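Local coordinates for malonate decarboxylase subunit alpha (Acinetobacter baumannii ATCC 17978, PDB 6MPR), which probably exchanges acetate for malonate on the acyl carrier protein of malonate decarboxylase, a step in turning malonate into acetate and carbon dioxide, at residues Arg149-Leu154 with Ile185-Phe190; Thr473-Glu478 with Ala498-Val503; Asn297-Pro302 with Gln354-Tyr359; Gln69-Phe74 with Ser100-Leu105; Met252-Ile257 with Leu288-Lys293. All coordinates share one frame; numbering follows the deposited sequence. Where two conformers were deposited one is given.

Contact 1 (Arg149-Leu154 with Ile185-Phe190); sequences RLVVDL and IEPAAF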
# COMPACT_ATOMS: atom_id res chain seq x y z
N ARG A 149 0.55 -8.71 -5.85
CA ARG A 149 1.08 -9.67 -6.80
C ARG A 149 0.11 -9.98 -7.92
O ARG A 149 0.53 -10.51 -8.95
CB ARG A 149 1.46 -10.96 -6.07
CG ARG A 149 2.60 -10.75 -5.09
CD ARG A 149 3.12 -12.06 -4.56
NE ARG A 149 3.84 -12.81 -5.59
CZ ARG A 149 4.28 -14.06 -5.43
NH1 ARG A 149 4.03 -14.72 -4.31
NH2 ARG A 149 4.94 -14.66 -6.41
N LEU A 150 -1.17 -9.62 -7.75
CA LEU A 150 -2.18 -9.86 -8.78
C LEU A 150 -1.97 -9.04 -10.05
O LEU A 150 -2.65 -9.33 -11.05
CB LEU A 150 -3.58 -9.57 -8.21
CG LEU A 150 -3.99 -10.35 -6.95
CD1 LEU A 150 -5.40 -9.94 -6.54
CD2 LEU A 150 -3.91 -11.85 -7.16
N VAL A 151 -1.10 -8.03 -10.06
CA VAL A 151 -0.79 -7.32 -11.29
C VAL A 151 0.66 -7.54 -11.72
O VAL A 151 1.14 -6.87 -12.64
CB VAL A 151 -1.12 -5.81 -11.20
CG1 VAL A 151 -2.64 -5.61 -10.94
CG2 VAL A 151 -0.26 -5.11 -10.15
N VAL A 152 1.36 -8.50 -11.10
CA VAL A 152 2.76 -8.73 -11.43
C VAL A 152 2.97 -10.19 -11.80
O VAL A 152 3.03 -10.53 -12.98
CB VAL A 152 3.69 -8.30 -10.27
CG1 VAL A 152 5.16 -8.63 -10.63
CG2 VAL A 152 3.55 -6.82 -9.98
N ASP A 153 3.07 -11.08 -10.80
CA ASP A 153 3.40 -12.48 -11.07
C ASP A 153 2.34 -13.47 -10.59
O ASP A 153 2.57 -14.68 -10.72
CB ASP A 153 4.77 -12.86 -10.46
CG ASP A 153 4.89 -12.53 -8.98
OD1 ASP A 153 3.90 -12.02 -8.43
OD2 ASP A 153 5.98 -12.77 -8.39
N LEU A 154 1.22 -13.00 -10.06
CA LEU A 154 0.08 -13.86 -9.74
C LEU A 154 -1.17 -13.31 -10.41
O LEU A 154 -2.22 -13.16 -9.78
CB LEU A 154 -0.15 -13.96 -8.23
CG LEU A 154 0.92 -14.69 -7.41
CD1 LEU A 154 0.60 -14.71 -5.91
CD2 LEU A 154 1.07 -16.10 -7.96
N ILE A 185 -10.86 -8.14 -7.75
CA ILE A 185 -11.55 -8.24 -9.04
C ILE A 185 -10.84 -7.45 -10.12
O ILE A 185 -10.70 -7.93 -11.25
CB ILE A 185 -13.02 -7.79 -8.88
CG1 ILE A 185 -13.78 -8.82 -8.04
CG2 ILE A 185 -13.67 -7.60 -10.25
CD1 ILE A 185 -15.19 -8.37 -7.66
N GLU A 186 -10.40 -6.22 -9.81
CA GLU A 186 -9.83 -5.37 -10.86
C GLU A 186 -8.72 -6.04 -11.65
O GLU A 186 -8.74 -5.95 -12.89
CB GLU A 186 -9.35 -4.03 -10.28
CG GLU A 186 -8.62 -3.19 -11.31
CD GLU A 186 -8.37 -1.76 -10.87
OE1 GLU A 186 -9.00 -1.31 -9.88
OE2 GLU A 186 -7.56 -1.08 -11.56
N PRO A 187 -7.74 -6.72 -11.04
CA PRO A 187 -6.68 -7.35 -11.87
C PRO A 187 -7.20 -8.32 -12.91
O PRO A 187 -6.67 -8.37 -14.03
CB PRO A 187 -5.80 -8.05 -10.82
CG PRO A 187 -5.93 -7.16 -9.61
CD PRO A 187 -7.41 -6.79 -9.61
N ALA A 188 -8.23 -9.09 -12.58
CA ALA A 188 -8.83 -10.03 -13.53
C ALA A 188 -9.69 -9.33 -14.56
O ALA A 188 -9.69 -9.69 -15.74
CB ALA A 188 -9.68 -11.06 -12.78
N ALA A 189 -10.45 -8.33 -14.12
CA ALA A 189 -11.36 -7.64 -15.01
C ALA A 189 -10.61 -6.96 -16.15
O ALA A 189 -11.16 -6.77 -17.23
CB ALA A 189 -12.19 -6.63 -14.22
N PHE A 190 -9.34 -6.60 -15.92
CA PHE A 190 -8.57 -5.89 -16.94
C PHE A 190 -7.43 -6.73 -17.51
O PHE A 190 -6.47 -6.19 -18.06
CB PHE A 190 -8.09 -4.57 -16.36
CG PHE A 190 -9.22 -3.62 -16.09
CD1 PHE A 190 -9.90 -3.64 -14.88
CD2 PHE A 190 -9.68 -2.78 -17.09
CE1 PHE A 190 -10.99 -2.80 -14.65
CE2 PHE A 190 -10.77 -1.94 -16.87
CZ PHE A 190 -11.42 -1.96 -15.66

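Contact 2 (Thr473-Glu478 with Ala498-Val503); sequences THLLTE and AAVAGV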
# COMPACT_ATOMS: atom_id res chain seq x y z
N THR A 473 8.99 -1.30 18.51
CA THR A 473 9.43 -0.16 19.30
C THR A 473 9.09 -0.30 20.78
O THR A 473 9.80 0.25 21.63
CB THR A 473 8.81 1.14 18.76
OG1 THR A 473 7.38 1.06 18.80
CG2 THR A 473 9.27 1.40 17.33
N HIS A 474 8.04 -1.05 21.11
CA HIS A 474 7.57 -1.19 22.49
C HIS A 474 7.16 -2.63 22.76
O HIS A 474 6.34 -3.17 22.01
CB HIS A 474 6.36 -0.29 22.76
CG HIS A 474 6.64 1.18 22.64
ND1 HIS A 474 6.80 1.81 21.42
CD2 HIS A 474 6.79 2.14 23.59
CE1 HIS A 474 7.01 3.10 21.62
NE2 HIS A 474 7.02 3.33 22.93
N LEU A 475 7.66 -3.22 23.85
CA LEU A 475 7.18 -4.50 24.36
C LEU A 475 6.42 -4.26 25.66
O LEU A 475 7.00 -3.75 26.62
CB LEU A 475 8.35 -5.47 24.61
CG LEU A 475 7.98 -6.85 25.17
CD1 LEU A 475 7.03 -7.60 24.22
CD2 LEU A 475 9.24 -7.65 25.41
N LEU A 476 5.15 -4.65 25.69
CA LEU A 476 4.27 -4.39 26.83
C LEU A 476 3.73 -5.72 27.35
O LEU A 476 3.03 -6.43 26.62
CB LEU A 476 3.12 -3.47 26.42
CG LEU A 476 1.93 -3.37 27.35
CD1 LEU A 476 2.38 -2.92 28.72
CD2 LEU A 476 0.90 -2.42 26.75
N THR A 477 4.04 -6.04 28.61
CA THR A 477 3.52 -7.24 29.27
C THR A 477 2.81 -6.83 30.56
O THR A 477 2.77 -5.64 30.92
CB THR A 477 4.63 -8.25 29.61
OG1 THR A 477 5.37 -7.77 30.74
CG2 THR A 477 5.57 -8.46 28.43
N GLU A 478 2.29 -7.82 31.28
CA GLU A 478 1.71 -7.52 32.59
C GLU A 478 2.77 -7.08 33.59
O GLU A 478 2.42 -6.58 34.67
CB GLU A 478 0.90 -8.72 33.10
CG GLU A 478 1.70 -9.86 33.74
CD GLU A 478 2.25 -10.87 32.75
OE1 GLU A 478 2.26 -10.59 31.53
OE2 GLU A 478 2.68 -11.96 33.21
N ALA A 498 14.09 -9.16 28.85
CA ALA A 498 14.14 -10.02 30.02
C ALA A 498 13.49 -9.37 31.24
O ALA A 498 12.88 -10.07 32.06
CB ALA A 498 15.59 -10.41 30.33
N ALA A 499 13.59 -8.04 31.37
CA ALA A 499 13.05 -7.35 32.54
C ALA A 499 11.53 -7.41 32.64
O ALA A 499 10.97 -7.29 33.74
CB ALA A 499 13.49 -5.88 32.52
N VAL A 500 10.83 -7.57 31.52
CA VAL A 500 9.37 -7.61 31.52
C VAL A 500 8.85 -8.99 31.14
O VAL A 500 7.68 -9.15 30.84
CB VAL A 500 8.76 -6.52 30.63
CG1 VAL A 500 9.25 -5.14 31.05
CG2 VAL A 500 9.09 -6.77 29.15
N ALA A 501 9.69 -10.03 31.19
CA ALA A 501 9.28 -11.34 30.74
C ALA A 501 8.85 -12.28 31.87
O ALA A 501 8.63 -13.47 31.62
CB ALA A 501 10.40 -11.98 29.92
N GLY A 502 8.70 -11.78 33.10
CA GLY A 502 8.14 -12.60 34.16
C GLY A 502 9.01 -13.81 34.49
O GLY A 502 10.24 -13.71 34.55
N VAL A 503 8.37 -14.95 34.73
CA VAL A 503 9.10 -16.16 35.11
C VAL A 503 9.20 -17.15 33.94
O VAL A 503 9.43 -18.34 34.17
CB VAL A 503 8.52 -16.83 36.37
CG1 VAL A 503 8.60 -15.89 37.56
CG2 VAL A 503 7.08 -17.27 36.14

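Contact 3 (Asn297-Pro302 with Gln354-Tyr359); sequences NWTLNP and QLAGQY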
# COMPACT_ATOMS: atom_id res chain seq x y z
N ASN A 297 -8.01 9.22 15.36
CA ASN A 297 -8.27 8.70 14.02
C ASN A 297 -7.84 7.25 13.93
O ASN A 297 -6.70 6.91 14.27
CB ASN A 297 -7.53 9.55 12.99
CG ASN A 297 -7.83 11.02 13.16
OD1 ASN A 297 -8.96 11.46 12.97
ND2 ASN A 297 -6.81 11.80 13.54
N TRP A 298 -8.75 6.39 13.48
CA TRP A 298 -8.53 4.95 13.55
C TRP A 298 -8.61 4.28 12.19
O TRP A 298 -9.40 4.68 11.32
CB TRP A 298 -9.55 4.31 14.49
CG TRP A 298 -9.51 4.80 15.92
CD1 TRP A 298 -9.84 6.05 16.39
CD2 TRP A 298 -9.16 4.03 17.06
NE1 TRP A 298 -9.69 6.10 17.76
CE2 TRP A 298 -9.29 4.86 18.20
CE3 TRP A 298 -8.75 2.70 17.24
CZ2 TRP A 298 -9.02 4.41 19.49
CZ3 TRP A 298 -8.48 2.26 18.53
CH2 TRP A 298 -8.62 3.11 19.64
N THR A 299 -7.79 3.25 12.01
CA THR A 299 -8.00 2.24 10.99
C THR A 299 -8.40 0.98 11.74
O THR A 299 -7.57 0.38 12.44
CB THR A 299 -6.75 2.01 10.14
OG1 THR A 299 -5.65 1.66 10.99
CG2 THR A 299 -6.40 3.26 9.35
N LEU A 300 -9.67 0.60 11.62
CA LEU A 300 -10.23 -0.40 12.52
C LEU A 300 -11.58 -0.86 11.97
O LEU A 300 -12.30 -0.08 11.36
CB LEU A 300 -10.43 0.19 13.93
CG LEU A 300 -10.53 -0.82 15.08
CD1 LEU A 300 -9.13 -1.24 15.51
CD2 LEU A 300 -11.28 -0.19 16.23
N ASN A 301 -11.93 -2.13 12.22
CA ASN A 301 -13.31 -2.51 11.98
C ASN A 301 -14.20 -1.89 13.05
O ASN A 301 -13.71 -1.31 14.03
CB ASN A 301 -13.44 -4.03 11.91
CG ASN A 301 -13.11 -4.57 10.53
OD1 ASN A 301 -12.62 -3.84 9.68
ND2 ASN A 301 -13.39 -5.85 10.31
N PRO A 302 -15.54 -1.93 12.87
CA PRO A 302 -16.40 -1.32 13.91
C PRO A 302 -16.53 -2.18 15.16
O PRO A 302 -17.52 -2.89 15.40
CB PRO A 302 -17.74 -1.15 13.19
CG PRO A 302 -17.49 -1.44 11.74
CD PRO A 302 -16.36 -2.40 11.74
N GLN A 354 -5.71 -1.09 5.01
CA GLN A 354 -4.38 -1.62 5.29
C GLN A 354 -3.29 -0.66 4.83
O GLN A 354 -2.28 -0.48 5.53
CB GLN A 354 -4.20 -2.98 4.61
CG GLN A 354 -4.86 -4.14 5.33
CD GLN A 354 -4.09 -4.57 6.55
OE1 GLN A 354 -2.86 -4.51 6.57
NE2 GLN A 354 -4.80 -5.00 7.59
N LEU A 355 -3.47 -0.03 3.66
CA LEU A 355 -2.50 0.97 3.22
C LEU A 355 -2.38 2.11 4.22
O LEU A 355 -1.26 2.54 4.57
CB LEU A 355 -2.90 1.51 1.85
CG LEU A 355 -1.78 2.24 1.10
CD1 LEU A 355 -0.57 1.32 0.91
CD2 LEU A 355 -2.31 2.75 -0.24
N ALA A 356 -3.51 2.64 4.70
CA ALA A 356 -3.45 3.68 5.72
C ALA A 356 -2.81 3.15 6.99
O ALA A 356 -2.08 3.88 7.67
CB ALA A 356 -4.85 4.22 6.02
N GLY A 357 -3.09 1.89 7.34
CA GLY A 357 -2.47 1.32 8.52
C GLY A 357 -0.96 1.29 8.43
O GLY A 357 -0.27 1.37 9.45
N GLN A 358 -0.42 1.16 7.22
CA GLN A 358 1.03 1.22 7.04
C GLN A 358 1.54 2.66 7.05
O GLN A 358 2.47 3.00 7.79
CB GLN A 358 1.43 0.55 5.72
CG GLN A 358 2.91 0.83 5.43
CD GLN A 358 3.38 0.38 4.06
OE1 GLN A 358 4.49 0.69 3.66
NE2 GLN A 358 2.54 -0.37 3.34
N TYR A 359 0.97 3.51 6.21
CA TYR A 359 1.58 4.79 5.88
C TYR A 359 1.04 5.98 6.65
O TYR A 359 1.71 7.01 6.70
CB TYR A 359 1.39 5.10 4.38
CG TYR A 359 2.53 4.70 3.50
CD1 TYR A 359 3.79 5.26 3.65
CD2 TYR A 359 2.35 3.80 2.47
CE1 TYR A 359 4.83 4.91 2.82
CE2 TYR A 359 3.38 3.45 1.63
CZ TYR A 359 4.62 4.02 1.82
OH TYR A 359 5.65 3.68 0.98

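Contact 4 (Gln69-Phe74 with Ser100-Leu105); sequences QKQADF and SEHLDL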
# COMPACT_ATOMS: atom_id res chain seq x y z
N GLN A 69 -13.39 -11.87 6.47
CA GLN A 69 -14.71 -12.08 7.04
C GLN A 69 -15.67 -12.68 6.02
O GLN A 69 -16.07 -13.84 6.16
CB GLN A 69 -15.24 -10.75 7.59
CG GLN A 69 -14.33 -10.11 8.64
CD GLN A 69 -14.54 -8.61 8.73
OE1 GLN A 69 -13.79 -7.83 8.14
NE2 GLN A 69 -15.54 -8.19 9.49
N LYS A 70 -16.05 -11.93 4.98
CA LYS A 70 -17.00 -12.42 3.98
C LYS A 70 -16.44 -13.62 3.22
O LYS A 70 -15.31 -13.57 2.74
CB LYS A 70 -17.33 -11.29 3.00
CG LYS A 70 -18.06 -11.73 1.74
CD LYS A 70 -18.42 -10.51 0.90
CE LYS A 70 -17.22 -9.93 0.18
NZ LYS A 70 -17.55 -8.68 -0.59
N GLN A 71 -17.24 -14.68 3.11
CA GLN A 71 -16.87 -15.89 2.37
C GLN A 71 -17.85 -16.12 1.23
O GLN A 71 -19.07 -16.17 1.46
CB GLN A 71 -16.84 -17.16 3.24
CG GLN A 71 -16.05 -17.04 4.55
CD GLN A 71 -14.59 -16.74 4.30
OE1 GLN A 71 -13.96 -17.36 3.42
NE2 GLN A 71 -14.04 -15.79 5.06
N ALA A 72 -17.33 -16.29 0.03
CA ALA A 72 -18.15 -16.72 -1.10
C ALA A 72 -18.37 -18.23 -0.97
O ALA A 72 -17.86 -19.05 -1.74
CB ALA A 72 -17.48 -16.36 -2.41
N ASP A 73 -19.13 -18.61 0.06
CA ASP A 73 -19.15 -20.02 0.44
C ASP A 73 -19.99 -20.88 -0.50
O ASP A 73 -19.74 -22.09 -0.61
CB ASP A 73 -19.62 -20.19 1.88
CG ASP A 73 -21.08 -19.83 2.08
OD1 ASP A 73 -21.45 -18.63 1.93
OD2 ASP A 73 -21.87 -20.75 2.38
N PHE A 74 -20.97 -20.29 -1.18
CA PHE A 74 -21.66 -21.04 -2.23
C PHE A 74 -20.69 -21.39 -3.36
O PHE A 74 -20.67 -22.54 -3.83
CB PHE A 74 -22.84 -20.22 -2.75
CG PHE A 74 -23.57 -20.85 -3.90
CD1 PHE A 74 -24.23 -22.06 -3.74
CD2 PHE A 74 -23.63 -20.21 -5.12
CE1 PHE A 74 -24.93 -22.63 -4.81
CE2 PHE A 74 -24.31 -20.77 -6.18
CZ PHE A 74 -24.96 -21.98 -6.02
N SER A 100 -13.86 -25.14 5.63
CA SER A 100 -13.40 -26.51 5.45
C SER A 100 -13.27 -26.89 3.98
O SER A 100 -12.33 -27.59 3.59
CB SER A 100 -14.36 -27.47 6.16
OG SER A 100 -15.65 -27.41 5.58
N GLU A 101 -14.22 -26.46 3.14
CA GLU A 101 -14.12 -26.84 1.73
C GLU A 101 -12.92 -26.20 1.03
O GLU A 101 -12.50 -26.69 -0.02
CB GLU A 101 -15.43 -26.51 0.99
CG GLU A 101 -15.71 -25.01 0.75
CD GLU A 101 -16.48 -24.35 1.88
OE1 GLU A 101 -16.91 -23.18 1.72
OE2 GLU A 101 -16.67 -25.01 2.93
N HIS A 102 -12.34 -25.13 1.59
CA HIS A 102 -11.12 -24.58 1.01
C HIS A 102 -10.03 -25.63 0.98
O HIS A 102 -9.38 -25.85 -0.04
CB HIS A 102 -10.63 -23.36 1.79
CG HIS A 102 -11.56 -22.20 1.73
ND1 HIS A 102 -11.45 -21.13 2.59
CD2 HIS A 102 -12.61 -21.93 0.92
CE1 HIS A 102 -12.40 -20.26 2.32
NE2 HIS A 102 -13.11 -20.71 1.31
N LEU A 103 -9.82 -26.30 2.11
CA LEU A 103 -8.79 -27.32 2.17
C LEU A 103 -9.25 -28.61 1.52
O LEU A 103 -8.41 -29.37 1.01
CB LEU A 103 -8.35 -27.51 3.62
CG LEU A 103 -7.71 -26.22 4.16
CD1 LEU A 103 -7.27 -26.35 5.61
CD2 LEU A 103 -6.54 -25.79 3.28
N ASP A 104 -10.57 -28.87 1.46
CA ASP A 104 -11.07 -30.03 0.73
C ASP A 104 -10.64 -30.00 -0.74
O ASP A 104 -10.45 -31.06 -1.36
CB ASP A 104 -12.60 -30.12 0.81
CG ASP A 104 -13.12 -30.35 2.23
OD1 ASP A 104 -12.33 -30.63 3.16
OD2 ASP A 104 -14.35 -30.25 2.42
N LEU A 105 -10.45 -28.80 -1.32
CA LEU A 105 -9.99 -28.71 -2.71
C LEU A 105 -8.67 -29.44 -2.92
O LEU A 105 -8.44 -30.05 -3.97
CB LEU A 105 -9.83 -27.25 -3.13
CG LEU A 105 -11.10 -26.40 -3.15
CD1 LEU A 105 -10.74 -24.93 -3.28
CD2 LEU A 105 -12.03 -26.87 -4.28

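Contact 5 (Met252-Ile257 with Leu288-Lys293); sequences MAIRGI and LGLKGK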
# COMPACT_ATOMS: atom_id res chain seq x y z
N MET A 252 -1.25 0.76 31.26
CA MET A 252 0.13 1.05 30.91
C MET A 252 0.28 1.46 29.44
O MET A 252 1.09 2.33 29.12
CB MET A 252 1.00 -0.16 31.23
CG MET A 252 1.09 -0.41 32.74
SD MET A 252 2.42 -1.56 33.17
CE MET A 252 1.71 -3.12 32.65
N ALA A 253 -0.49 0.84 28.53
CA ALA A 253 -0.48 1.28 27.14
C ALA A 253 -0.90 2.74 27.02
O ALA A 253 -0.29 3.50 26.26
CB ALA A 253 -1.40 0.39 26.29
N ILE A 254 -1.94 3.15 27.74
CA ILE A 254 -2.47 4.51 27.58
C ILE A 254 -1.50 5.53 28.15
O ILE A 254 -1.19 6.55 27.53
CB ILE A 254 -3.85 4.63 28.23
CG1 ILE A 254 -4.85 3.80 27.43
CG2 ILE A 254 -4.25 6.10 28.33
CD1 ILE A 254 -6.22 3.61 28.08
N ARG A 255 -1.03 5.27 29.37
CA ARG A 255 -0.15 6.20 30.06
C ARG A 255 1.27 6.13 29.52
O ARG A 255 1.89 7.16 29.21
CB ARG A 255 -0.20 5.86 31.55
CG ARG A 255 0.65 6.73 32.44
CD ARG A 255 -0.08 7.99 32.85
NE ARG A 255 0.70 8.74 33.82
CZ ARG A 255 0.55 10.04 34.07
NH1 ARG A 255 -0.36 10.74 33.40
NH2 ARG A 255 1.31 10.63 34.98
N GLY A 256 1.80 4.92 29.36
CA GLY A 256 3.19 4.74 29.01
C GLY A 256 3.52 4.75 27.53
O GLY A 256 4.70 4.77 27.18
N ILE A 257 2.52 4.69 26.65
CA ILE A 257 2.76 4.72 25.21
C ILE A 257 1.95 5.81 24.52
O ILE A 257 2.51 6.71 23.88
CB ILE A 257 2.47 3.35 24.57
CG1 ILE A 257 3.22 2.22 25.32
CG2 ILE A 257 2.89 3.37 23.10
CD1 ILE A 257 3.02 0.82 24.70
N LEU A 288 -7.17 11.08 33.14
CA LEU A 288 -5.88 11.66 32.77
C LEU A 288 -6.02 12.93 31.93
O LEU A 288 -5.01 13.53 31.56
CB LEU A 288 -5.02 10.63 32.01
CG LEU A 288 -4.67 9.34 32.76
CD1 LEU A 288 -3.95 8.36 31.85
CD2 LEU A 288 -3.85 9.65 34.01
N GLY A 289 -7.26 13.34 31.62
CA GLY A 289 -7.50 14.54 30.84
C GLY A 289 -7.16 14.42 29.37
O GLY A 289 -6.84 15.42 28.73
N LEU A 290 -7.23 13.21 28.81
CA LEU A 290 -6.67 12.94 27.49
C LEU A 290 -7.67 12.99 26.34
O LEU A 290 -7.27 12.73 25.19
CB LEU A 290 -5.96 11.58 27.50
CG LEU A 290 -4.74 11.46 28.42
CD1 LEU A 290 -4.20 10.02 28.44
CD2 LEU A 290 -3.66 12.44 28.02
N LYS A 291 -8.95 13.30 26.58
CA LYS A 291 -9.91 13.26 25.48
C LYS A 291 -9.55 14.31 24.44
O LYS A 291 -9.27 15.47 24.77
CB LYS A 291 -11.34 13.50 25.97
CG LYS A 291 -12.36 13.47 24.83
CD LYS A 291 -13.75 13.92 25.27
CE LYS A 291 -14.30 13.04 26.38
NZ LYS A 291 -15.63 13.51 26.86
N GLY A 292 -9.54 13.90 23.17
CA GLY A 292 -9.14 14.77 22.09
C GLY A 292 -7.65 14.97 21.94
O GLY A 292 -7.23 15.60 20.96
N LYS A 293 -6.84 14.44 22.85
CA LYS A 293 -5.38 14.57 22.78
C LYS A 293 -4.70 13.32 22.26
O LYS A 293 -3.52 13.39 21.91
CB LYS A 293 -4.80 14.88 24.16
CG LYS A 293 -5.31 16.18 24.75
CD LYS A 293 -4.68 16.46 26.09
CE LYS A 293 -5.42 17.58 26.80
NZ LYS A 293 -5.04 17.61 28.24

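Contact 1 (Arg149-Leu154 with Ile185-Phe190)
Pro-187 presses its ring against Leu-150 and Val-151. CB of Leu-150 does most of the touching and lies 3.6 Å from CG of Pro-187. With CG of Leu-150 anti to the carbonyl carbon (chi1 -56°), CB is left against the ring, and CD1 only grazes it, 4.2 Å from CG of Pro-187. The side chain also packs on Ile-93 of strand 90-94 in the parallel sheet. Val-151 crosses the ring at a slant and adds one methyl, CG1, at 3.9 Å from Pro-187 CG. Both side chains meet CG and CB of the proline ring. The carbonyl of Leu-150 also faces the ring, with O 3.4 Å from Pro-187 CB.

Bonds within the loop 149-154 help to shape it. It starts with a type I turn from Arg-149 to Val-152. Arg-149 then grips Asp-153 side-on, NE to OD1 and NH2 to OD2, each at 2.9 Å. Its NH1 bonds His-141. Leu-154 CD1 lies over one face of that guanidinium, toward its rim. On the helix side, Glu-186 forms a salt bridge with Arg-347 of the second subunit.

No hydrogen bond crosses between the loop and helix 181-189. Leu-150 O is buried without a polar partner in the model. The contact therefore rests on apolar packing, and the polar groups that fix the loop lie away from the proline.

Contact 2 (Thr473-Glu478 with Ala498-Val503)
Thr-477 and Val-500 meet at an angle, and a short hydrogen bond sets their orientation. OG1 of Thr-477 gives its proton to O of Val-500 at 2.7 Å. It comes in the carbonyl plane, on a lone pair, with a C=O...donor angle of 140°. OG1 sits between the backbone N and the carbonyl carbon (chi1 75°), which leaves CG2 beside the backbone N. Both branches can then face the same carbonyl: CG2 is 3.3 Å from Val-500 O. The hydroxyl also accepts from N of Glu-479, two residues on, as in an ST turn. One oxygen thus joins Thr-477 to its own following turn and to the other segment.

The valine methyl CG2 completes the meeting. It lies 4.0 Å from CG2 of Thr-477 and 3.8 Å from CD2 of Leu-475. Leu-475 and Val-500 run past each other in opposite directions, so the touch is alongside rather than end-on. Phe-445 packs on both Leu-475 and Thr-477. Val-500 also rests on Val-524.

Leu-476, between the two contacting strand residues, points to the other face and packs on helix 244-261. Val-500 follows the last turn of helix 490-499, where Ala-501 N makes only a weak bond back to Ala-498 O. This is a layered alpha/beta fold: alternate residues of strand 474-477 face different layers, with helix 244-261 on one face and Val-500, the residue that follows helix 490-499, on the other.

Contact 3 (Asn297-Pro302 with Gln354-Tyr359)
Thr-299 meets helix 350-359 with both of its branches. Its methyl CG2 lies 3.8 Å from CB of Ala-356, and this is the closest approach. Its hydroxyl OG1 stands 4.0 Å from CA of Gly-357. OG1 lies between the backbone N and the carbonyl carbon (chi1 56°), and CG2 is anti to the carbonyl carbon; this turns CG2 to Ala-356 CB and Gly-357 N, and OG1 to Gly-357 CA. Gly-357 has no side chain there, and the CA atoms of Thr-299 and Gly-357 come within 6.1 Å. No hydrogen bond joins the segments.

One shell out, polar bonds hold each backbone. Thr-299 pairs with Leu-266 of the adjacent strand, and its O accepts from Asn-267 ND2. Gly-357 O accepts from Lys-428 NZ. Ala-356 also packs on Val-151 of the second subunit. Gln-358 forms a hydrogen bond with Gln-358 of that subunit, so this helix lies at the dimer interface.

Helix 350-359 leads into strand 363-366, which is parallel to strand 297-299 and two places away in the same sheet. Such close helix-on-strand packing through small residues belongs to the alpha/beta layering of this second, mixed-sheet half of the chain.

Contact 4 (Gln69-Phe74 with Ser100-Leu105)
Gln-71 and His-102 make the close part of this contact. OE1 of Gln-71 lies at the edge of the imidazole, in its plane, 3.5 Å from CE1 of His-102. NE2 of the ring is farther from it, at 4.0 Å, and no hydrogen bond joins the two side chains. The side chains cross at about a right angle, with the amide and ring planes 54° apart. Gln-71 is bent at chi2 (-62°), which folds its amide back over its own loop. There NE2 donates to Gln-69 O at 3.0 Å, from well above the carbonyl plane, and also to Asn-67 O. These bonds hold the amide while OE1 faces the histidine.

The two segments belong to successive beta-alpha-beta crossovers of the parallel sheet. Helix 73-79 joins strands 61-64 and 90-94, and helix 100-107 joins strands 90-94 and 111-116. Ala-72, the N-cap of the first helix, is also the centre of an inverse gamma turn.

The other part is looser. OE1 of Glu-101 comes no nearer than 3.8 Å to Asp-73 O and 4.0 Å to Asp-73 CB. The two carboxylates stay apart, OD2 of Asp-73 and OE1 of Glu-101 being 5.6 Å from each other. Asp-73 is paired with Arg-77 and Tyr-230 N, and Glu-101 with Arg-99 and Ser-76, which probably eases their repulsion. Toward solvent lie Ser-100, exposed, and Asp-104, partly exposed and salt-bridged to Arg-125.

Contact 5 (Met252-Ile257 with Leu288-Lys293)
The guanidinium of Arg-255 is the flat group of this contact, and Leu-288 meets it at a slant. CD2 of Leu-288 is 3.7 Å from NH1 of Arg-255. The same NH1 forms a salt bridge with Glu-259, one helical turn on. Leu-288 therefore packs against an arginine that is already held. The chain of Arg-255 leaves the helix with CG anti to the backbone N and then bends at chi2 (85°). This brings CD within 4.0 Å of Leu-288 CD1.

Ile-254 forms the apolar side. Its branch methyl CG2 meets two leucines, at 3.9 Å from Leu-290 CD1 and 4.2 Å from Leu-288 CD1. Ile-254 also rests on Ile-280 and Leu-281 of helix 272-287.

The loop has its own fastening: Lys-293 NZ donates to Gly-289 O at 2.9 Å. No hydrogen bond crosses to helix 244-261. Gly-289 has positive phi and ends helix 272-287 in a Schellman motif. Leu-288 and Leu-290, on either side of this glycine in sequence, both point toward helix 244-261. The loop after the capped helix leads on to strand 297-299, closing a beta-alpha-beta crossover from strand 265-268.

How the contacts relate
Contacts 1 and 4 belong to the parallel-sheet half of the chain, and contacts 2, 3 and 5 to the mixed-sheet half. Contacts 1 to 4 are buried, while contact 5 is partly open at Leu-288 and Arg-255. Contacts 1 and 3 both reach the second subunit. Contacts 2 and 5 touch directly, since Leu-476 packs on Ala-253 of helix 244-261. Contacts 3 and 4 touch across the halves, with a probable hydrogen bond from Asn-301 ND2 to Gln-69 OE1, 3.0 Å, in the given conformer. Contacts 1, 3, 4 and 5 have no hydrogen bond between their segments; contact 2 has one. Contact 4 is nonetheless the most polar.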